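Local coordinates for protein nucleoside-diphosphate sugar epimerase (SulA family) (Corynebacterium glutamicum, PDB 3OH8) that probably acts as an NAD(P)-dependent nucleoside-diphosphate sugar epimerase of the SulA family, built round a Rossmann-type domain, at residues Trp189-Leu199 with Leu231-Val240. Sequence-based numbering, arbitrary orientation.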
loop_
_atom_site.group_PDB
_atom_site.type_symbol
_atom_site.label_atom_id
_atom_site.label_comp_id
_atom_site.label_asym_id
_atom_site.label_seq_id
_atom_site.Cartn_x
_atom_site.Cartn_y
_atom_site.Cartn_z
ATOM N N TRP A 189 -21.743 4.278 -8.272
ATOM C CA TRP A 189 -22.118 4.934 -7.031
ATOM C C TRP A 189 -22.429 6.399 -7.292
ATOM O O TRP A 189 -21.564 7.148 -7.737
ATOM C CB TRP A 189 -20.996 4.805 -6.000
ATOM C CG TRP A 189 -21.203 5.630 -4.757
ATOM C CD1 TRP A 189 -22.330 5.695 -3.992
ATOM C CD2 TRP A 189 -20.239 6.481 -4.128
ATOM N NE1 TRP A 189 -22.131 6.547 -2.924
ATOM C CE2 TRP A 189 -20.853 7.040 -2.989
ATOM C CE3 TRP A 189 -18.911 6.820 -4.417
ATOM C CZ2 TRP A 189 -20.186 7.924 -2.140
ATOM C CZ3 TRP A 189 -18.254 7.695 -3.572
ATOM C CH2 TRP A 189 -18.893 8.240 -2.455
ATOM N N ASP A 190 -23.670 6.786 -7.020
ATOM C CA ASP A 190 -24.089 8.190 -7.045
ATOM C C ASP A 190 -24.065 8.689 -5.609
ATOM O O ASP A 190 -24.924 8.327 -4.821
ATOM C CB ASP A 190 -25.512 8.299 -7.593
ATOM C CG ASP A 190 -25.974 9.743 -7.737
ATOM O OD1 ASP A 190 -25.322 10.638 -7.158
ATOM O OD2 ASP A 190 -26.991 9.983 -8.427
ATOM N N PRO A 191 -23.065 9.503 -5.257
ATOM C CA PRO A 191 -22.876 9.851 -3.843
ATOM C C PRO A 191 -24.119 10.460 -3.196
ATOM O O PRO A 191 -24.389 10.182 -2.022
ATOM C CB PRO A 191 -21.735 10.868 -3.876
ATOM C CG PRO A 191 -20.979 10.545 -5.138
ATOM C CD PRO A 191 -22.042 10.114 -6.125
ATOM N N LEU A 192 -24.873 11.264 -3.941
ATOM C CA LEU A 192 -26.034 11.942 -3.358
ATOM C C LEU A 192 -27.329 11.182 -3.575
ATOM O O LEU A 192 -28.400 11.652 -3.205
ATOM C CB LEU A 192 -26.164 13.370 -3.890
ATOM C CG LEU A 192 -25.036 14.304 -3.437
ATOM C CD1 LEU A 192 -25.094 15.631 -4.171
ATOM C CD2 LEU A 192 -25.087 14.501 -1.921
ATOM N N ASN A 193 -27.229 10.005 -4.177
ATOM C CA ASN A 193 -28.404 9.185 -4.400
ATOM C C ASN A 193 -27.997 7.743 -4.658
ATOM O O ASN A 193 -28.229 7.232 -5.743
ATOM C CB ASN A 193 -29.206 9.726 -5.601
ATOM C CG ASN A 193 -30.505 8.963 -5.829
ATOM O OD1 ASN A 193 -31.099 8.436 -4.888
ATOM N ND2 ASN A 193 -30.948 8.905 -7.080
ATOM N N PRO A 194 -27.382 7.085 -3.660
ATOM C CA PRO A 194 -26.847 5.732 -3.867
ATOM C C PRO A 194 -27.945 4.677 -4.062
ATOM O O PRO A 194 -28.983 4.724 -3.397
ATOM C CB PRO A 194 -26.053 5.472 -2.579
ATOM C CG PRO A 194 -26.732 6.336 -1.548
ATOM C CD PRO A 194 -27.100 7.586 -2.304
ATOM N N ALA A 195 -27.709 3.741 -4.979
ATOM C CA ALA A 195 -28.678 2.695 -5.280
ATOM C C ALA A 195 -29.050 1.894 -4.034
ATOM O O ALA A 195 -28.193 1.576 -3.215
ATOM C CB ALA A 195 -28.129 1.767 -6.355
ATOM N N SER A 196 -30.329 1.559 -3.901
ATOM C CA SER A 196 -30.808 0.763 -2.761
ATOM C C SER A 196 -30.036 -0.529 -2.582
ATOM O O SER A 196 -29.918 -1.037 -1.468
ATOM C CB SER A 196 -32.289 0.409 -2.928
ATOM O OG SER A 196 -33.088 1.572 -2.880
ATOM N N ASP A 197 -29.537 -1.063 -3.689
ATOM C CA ASP A 197 -28.904 -2.375 -3.694
ATOM C C ASP A 197 -27.379 -2.277 -3.821
ATOM O O ASP A 197 -26.706 -3.255 -4.173
ATOM C CB ASP A 197 -29.471 -3.219 -4.846
ATOM C CG ASP A 197 -29.090 -2.672 -6.228
ATOM O OD1 ASP A 197 -28.581 -1.534 -6.319
ATOM O OD2 ASP A 197 -29.296 -3.388 -7.229
ATOM N N LEU A 198 -26.836 -1.095 -3.542
ATOM C CA LEU A 198 -25.409 -0.841 -3.742
ATOM C C LEU A 198 -24.526 -1.798 -2.945
ATOM O O LEU A 198 -23.446 -2.199 -3.396
ATOM C CB LEU A 198 -25.074 0.608 -3.358
ATOM C CG LEU A 198 -23.751 1.114 -3.941
ATOM C CD1 LEU A 198 -23.773 1.028 -5.461
ATOM C CD2 LEU A 198 -23.449 2.539 -3.488
ATOM N N LEU A 199 -24.987 -2.179 -1.759
ATOM C CA LEU A 199 -24.145 -2.959 -0.854
ATOM C C LEU A 199 -24.480 -4.445 -0.843
ATOM O O LEU A 199 -23.924 -5.210 -0.048
ATOM C CB LEU A 199 -24.211 -2.387 0.570
ATOM C CG LEU A 199 -23.933 -0.888 0.706
ATOM C CD1 LEU A 199 -24.030 -0.450 2.178
ATOM C CD2 LEU A 199 -22.567 -0.520 0.136
ATOM N N LEU A 231 -23.007 14.362 3.411
ATOM C CA LEU A 231 -24.208 13.689 2.896
ATOM C C LEU A 231 -23.940 12.278 2.281
ATOM O O LEU A 231 -24.639 11.308 2.589
ATOM C CB LEU A 231 -24.946 14.597 1.899
ATOM C CG LEU A 231 -26.235 15.322 2.347
ATOM C CD1 LEU A 231 -26.278 15.579 3.842
ATOM C CD2 LEU A 231 -26.434 16.620 1.580
ATOM N N PRO A 232 -22.931 12.163 1.410
ATOM C CA PRO A 232 -22.706 10.819 0.864
ATOM C C PRO A 232 -22.386 9.794 1.957
ATOM O O PRO A 232 -22.763 8.618 1.834
ATOM C CB PRO A 232 -21.505 11.017 -0.062
ATOM C CG PRO A 232 -21.564 12.484 -0.460
ATOM C CD PRO A 232 -22.108 13.192 0.743
ATOM N N THR A 233 -21.692 10.231 3.004
ATOM C CA THR A 233 -21.320 9.339 4.099
ATOM C C THR A 233 -22.566 8.861 4.828
ATOM O O THR A 233 -22.661 7.699 5.214
ATOM C CB THR A 233 -20.352 10.030 5.093
ATOM O OG1 THR A 233 -19.091 10.271 4.449
ATOM C CG2 THR A 233 -20.124 9.160 6.290
ATOM N N LYS A 234 -23.531 9.763 4.994
ATOM C CA LYS A 234 -24.769 9.433 5.679
ATOM C C LYS A 234 -25.613 8.457 4.867
ATOM O O LYS A 234 -26.179 7.502 5.413
ATOM C CB LYS A 234 -25.576 10.702 5.970
ATOM C CG LYS A 234 -26.802 10.472 6.828
ATOM C CD LYS A 234 -27.580 11.772 7.006
ATOM C CE LYS A 234 -28.906 11.535 7.703
ATOM N NZ LYS A 234 -29.692 12.798 7.808
ATOM N N PHE A 235 -25.715 8.705 3.566
ATOM C CA PHE A 235 -26.528 7.854 2.714
ATOM C C PHE A 235 -25.948 6.445 2.682
ATOM O O PHE A 235 -26.679 5.457 2.712
ATOM C CB PHE A 235 -26.681 8.462 1.313
ATOM C CG PHE A 235 -27.357 9.823 1.314
ATOM C CD1 PHE A 235 -28.132 10.222 2.394
ATOM C CD2 PHE A 235 -27.213 10.696 0.243
ATOM C CE1 PHE A 235 -28.762 11.468 2.406
ATOM C CE2 PHE A 235 -27.839 11.937 0.241
ATOM C CZ PHE A 235 -28.614 12.324 1.329
ATOM N N LEU A 236 -24.627 6.350 2.660
ATOM C CA LEU A 236 -23.982 5.038 2.698
ATOM C C LEU A 236 -24.254 4.365 4.056
ATOM O O LEU A 236 -24.547 3.170 4.131
ATOM C CB LEU A 236 -22.475 5.183 2.473
ATOM C CG LEU A 236 -21.790 4.799 1.151
ATOM C CD1 LEU A 236 -22.685 4.029 0.154
ATOM C CD2 LEU A 236 -21.194 6.017 0.530
ATOM N N ALA A 237 -24.144 5.134 5.131
ATOM C CA ALA A 237 -24.395 4.594 6.469
ATOM C C ALA A 237 -25.811 4.035 6.577
ATOM O O ALA A 237 -26.035 2.998 7.203
ATOM C CB ALA A 237 -24.146 5.648 7.533
ATOM N N GLU A 238 -26.764 4.710 5.949
ATOM C CA GLU A 238 -28.135 4.217 5.938
ATOM C C GLU A 238 -28.234 2.875 5.237
ATOM O O GLU A 238 -28.933 1.979 5.705
ATOM C CB GLU A 238 -29.079 5.245 5.296
ATOM C CG GLU A 238 -29.237 6.492 6.162
ATOM C CD GLU A 238 -30.052 7.594 5.511
ATOM O OE1 GLU A 238 -30.444 7.444 4.336
ATOM O OE2 GLU A 238 -30.289 8.620 6.178
ATOM N N LEU A 239 -27.541 2.733 4.108
ATOM C CA LEU A 239 -27.548 1.463 3.402
ATOM C C LEU A 239 -26.922 0.382 4.275
ATOM O O LEU A 239 -27.386 -0.758 4.295
ATOM C CB LEU A 239 -26.822 1.571 2.061
ATOM C CG LEU A 239 -27.486 2.456 1.002
ATOM C CD1 LEU A 239 -26.642 2.485 -0.272
ATOM C CD2 LEU A 239 -28.916 1.989 0.703
ATOM N N VAL A 240 -25.873 0.742 5.007
ATOM C CA VAL A 240 -25.256 -0.210 5.913
ATOM C C VAL A 240 -26.295 -0.620 6.957
ATOM O O VAL A 240 -26.487 -1.803 7.232
ATOM C CB VAL A 240 -23.995 0.368 6.596
ATOM C CG1 VAL A 240 -23.513 -0.563 7.697
ATOM C CG2 VAL A 240 -22.895 0.592 5.572
HETATM O O HOH W 1 -23.514 7.890 -0.841
#
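Leu239 and Leu199 show how a loop without regular structure can be packed onto a helix almost wholly by apolar side chains. Leu199 CD1 presses on Leu239 CB at 3.4 Å, tighter than usual for two carbons, and also meets Val240 CG2. With CG of Leu239 anti to its carbonyl carbon (chi1 -67°), Leu239 CD1 reaches the loop and lies 3.8 Å from Pro194 CB, touching Leu198 CB as well. Pro194 crosses Phe235 at about a right angle, its CG 3.6 Å from Phe235 CB. Towards the helix's earlier turns, Pro191 CB rests on the Pro232 ring, and Leu192 CD2 reaches Leu231 CB. With its CG anti to the backbone N (chi1 171°), Trp189 crosses Leu236 at about a right angle, Trp189 CZ2 lying 3.4 Å from Leu236 CD2.

In the Rossmann-type fold of this family, the arrangement lays the connection between strands 187-188 and 204-207 over helix 222-242, while Leu236 and Val240 also touch Leu205 of the sheet.

The hydrogen bonding between loop and helix runs through one water, which accepts from Trp189 NE1 (2.8 Å) in the indole plane and donates to Pro191 O (2.7 Å) and Pro232 O (2.9 Å). These three bonds tie the indole to both backbones. Pro191 O additionally receives a CA-H...O contact from Pro232 and lies at the edge of the Phe235 ring, near its plane.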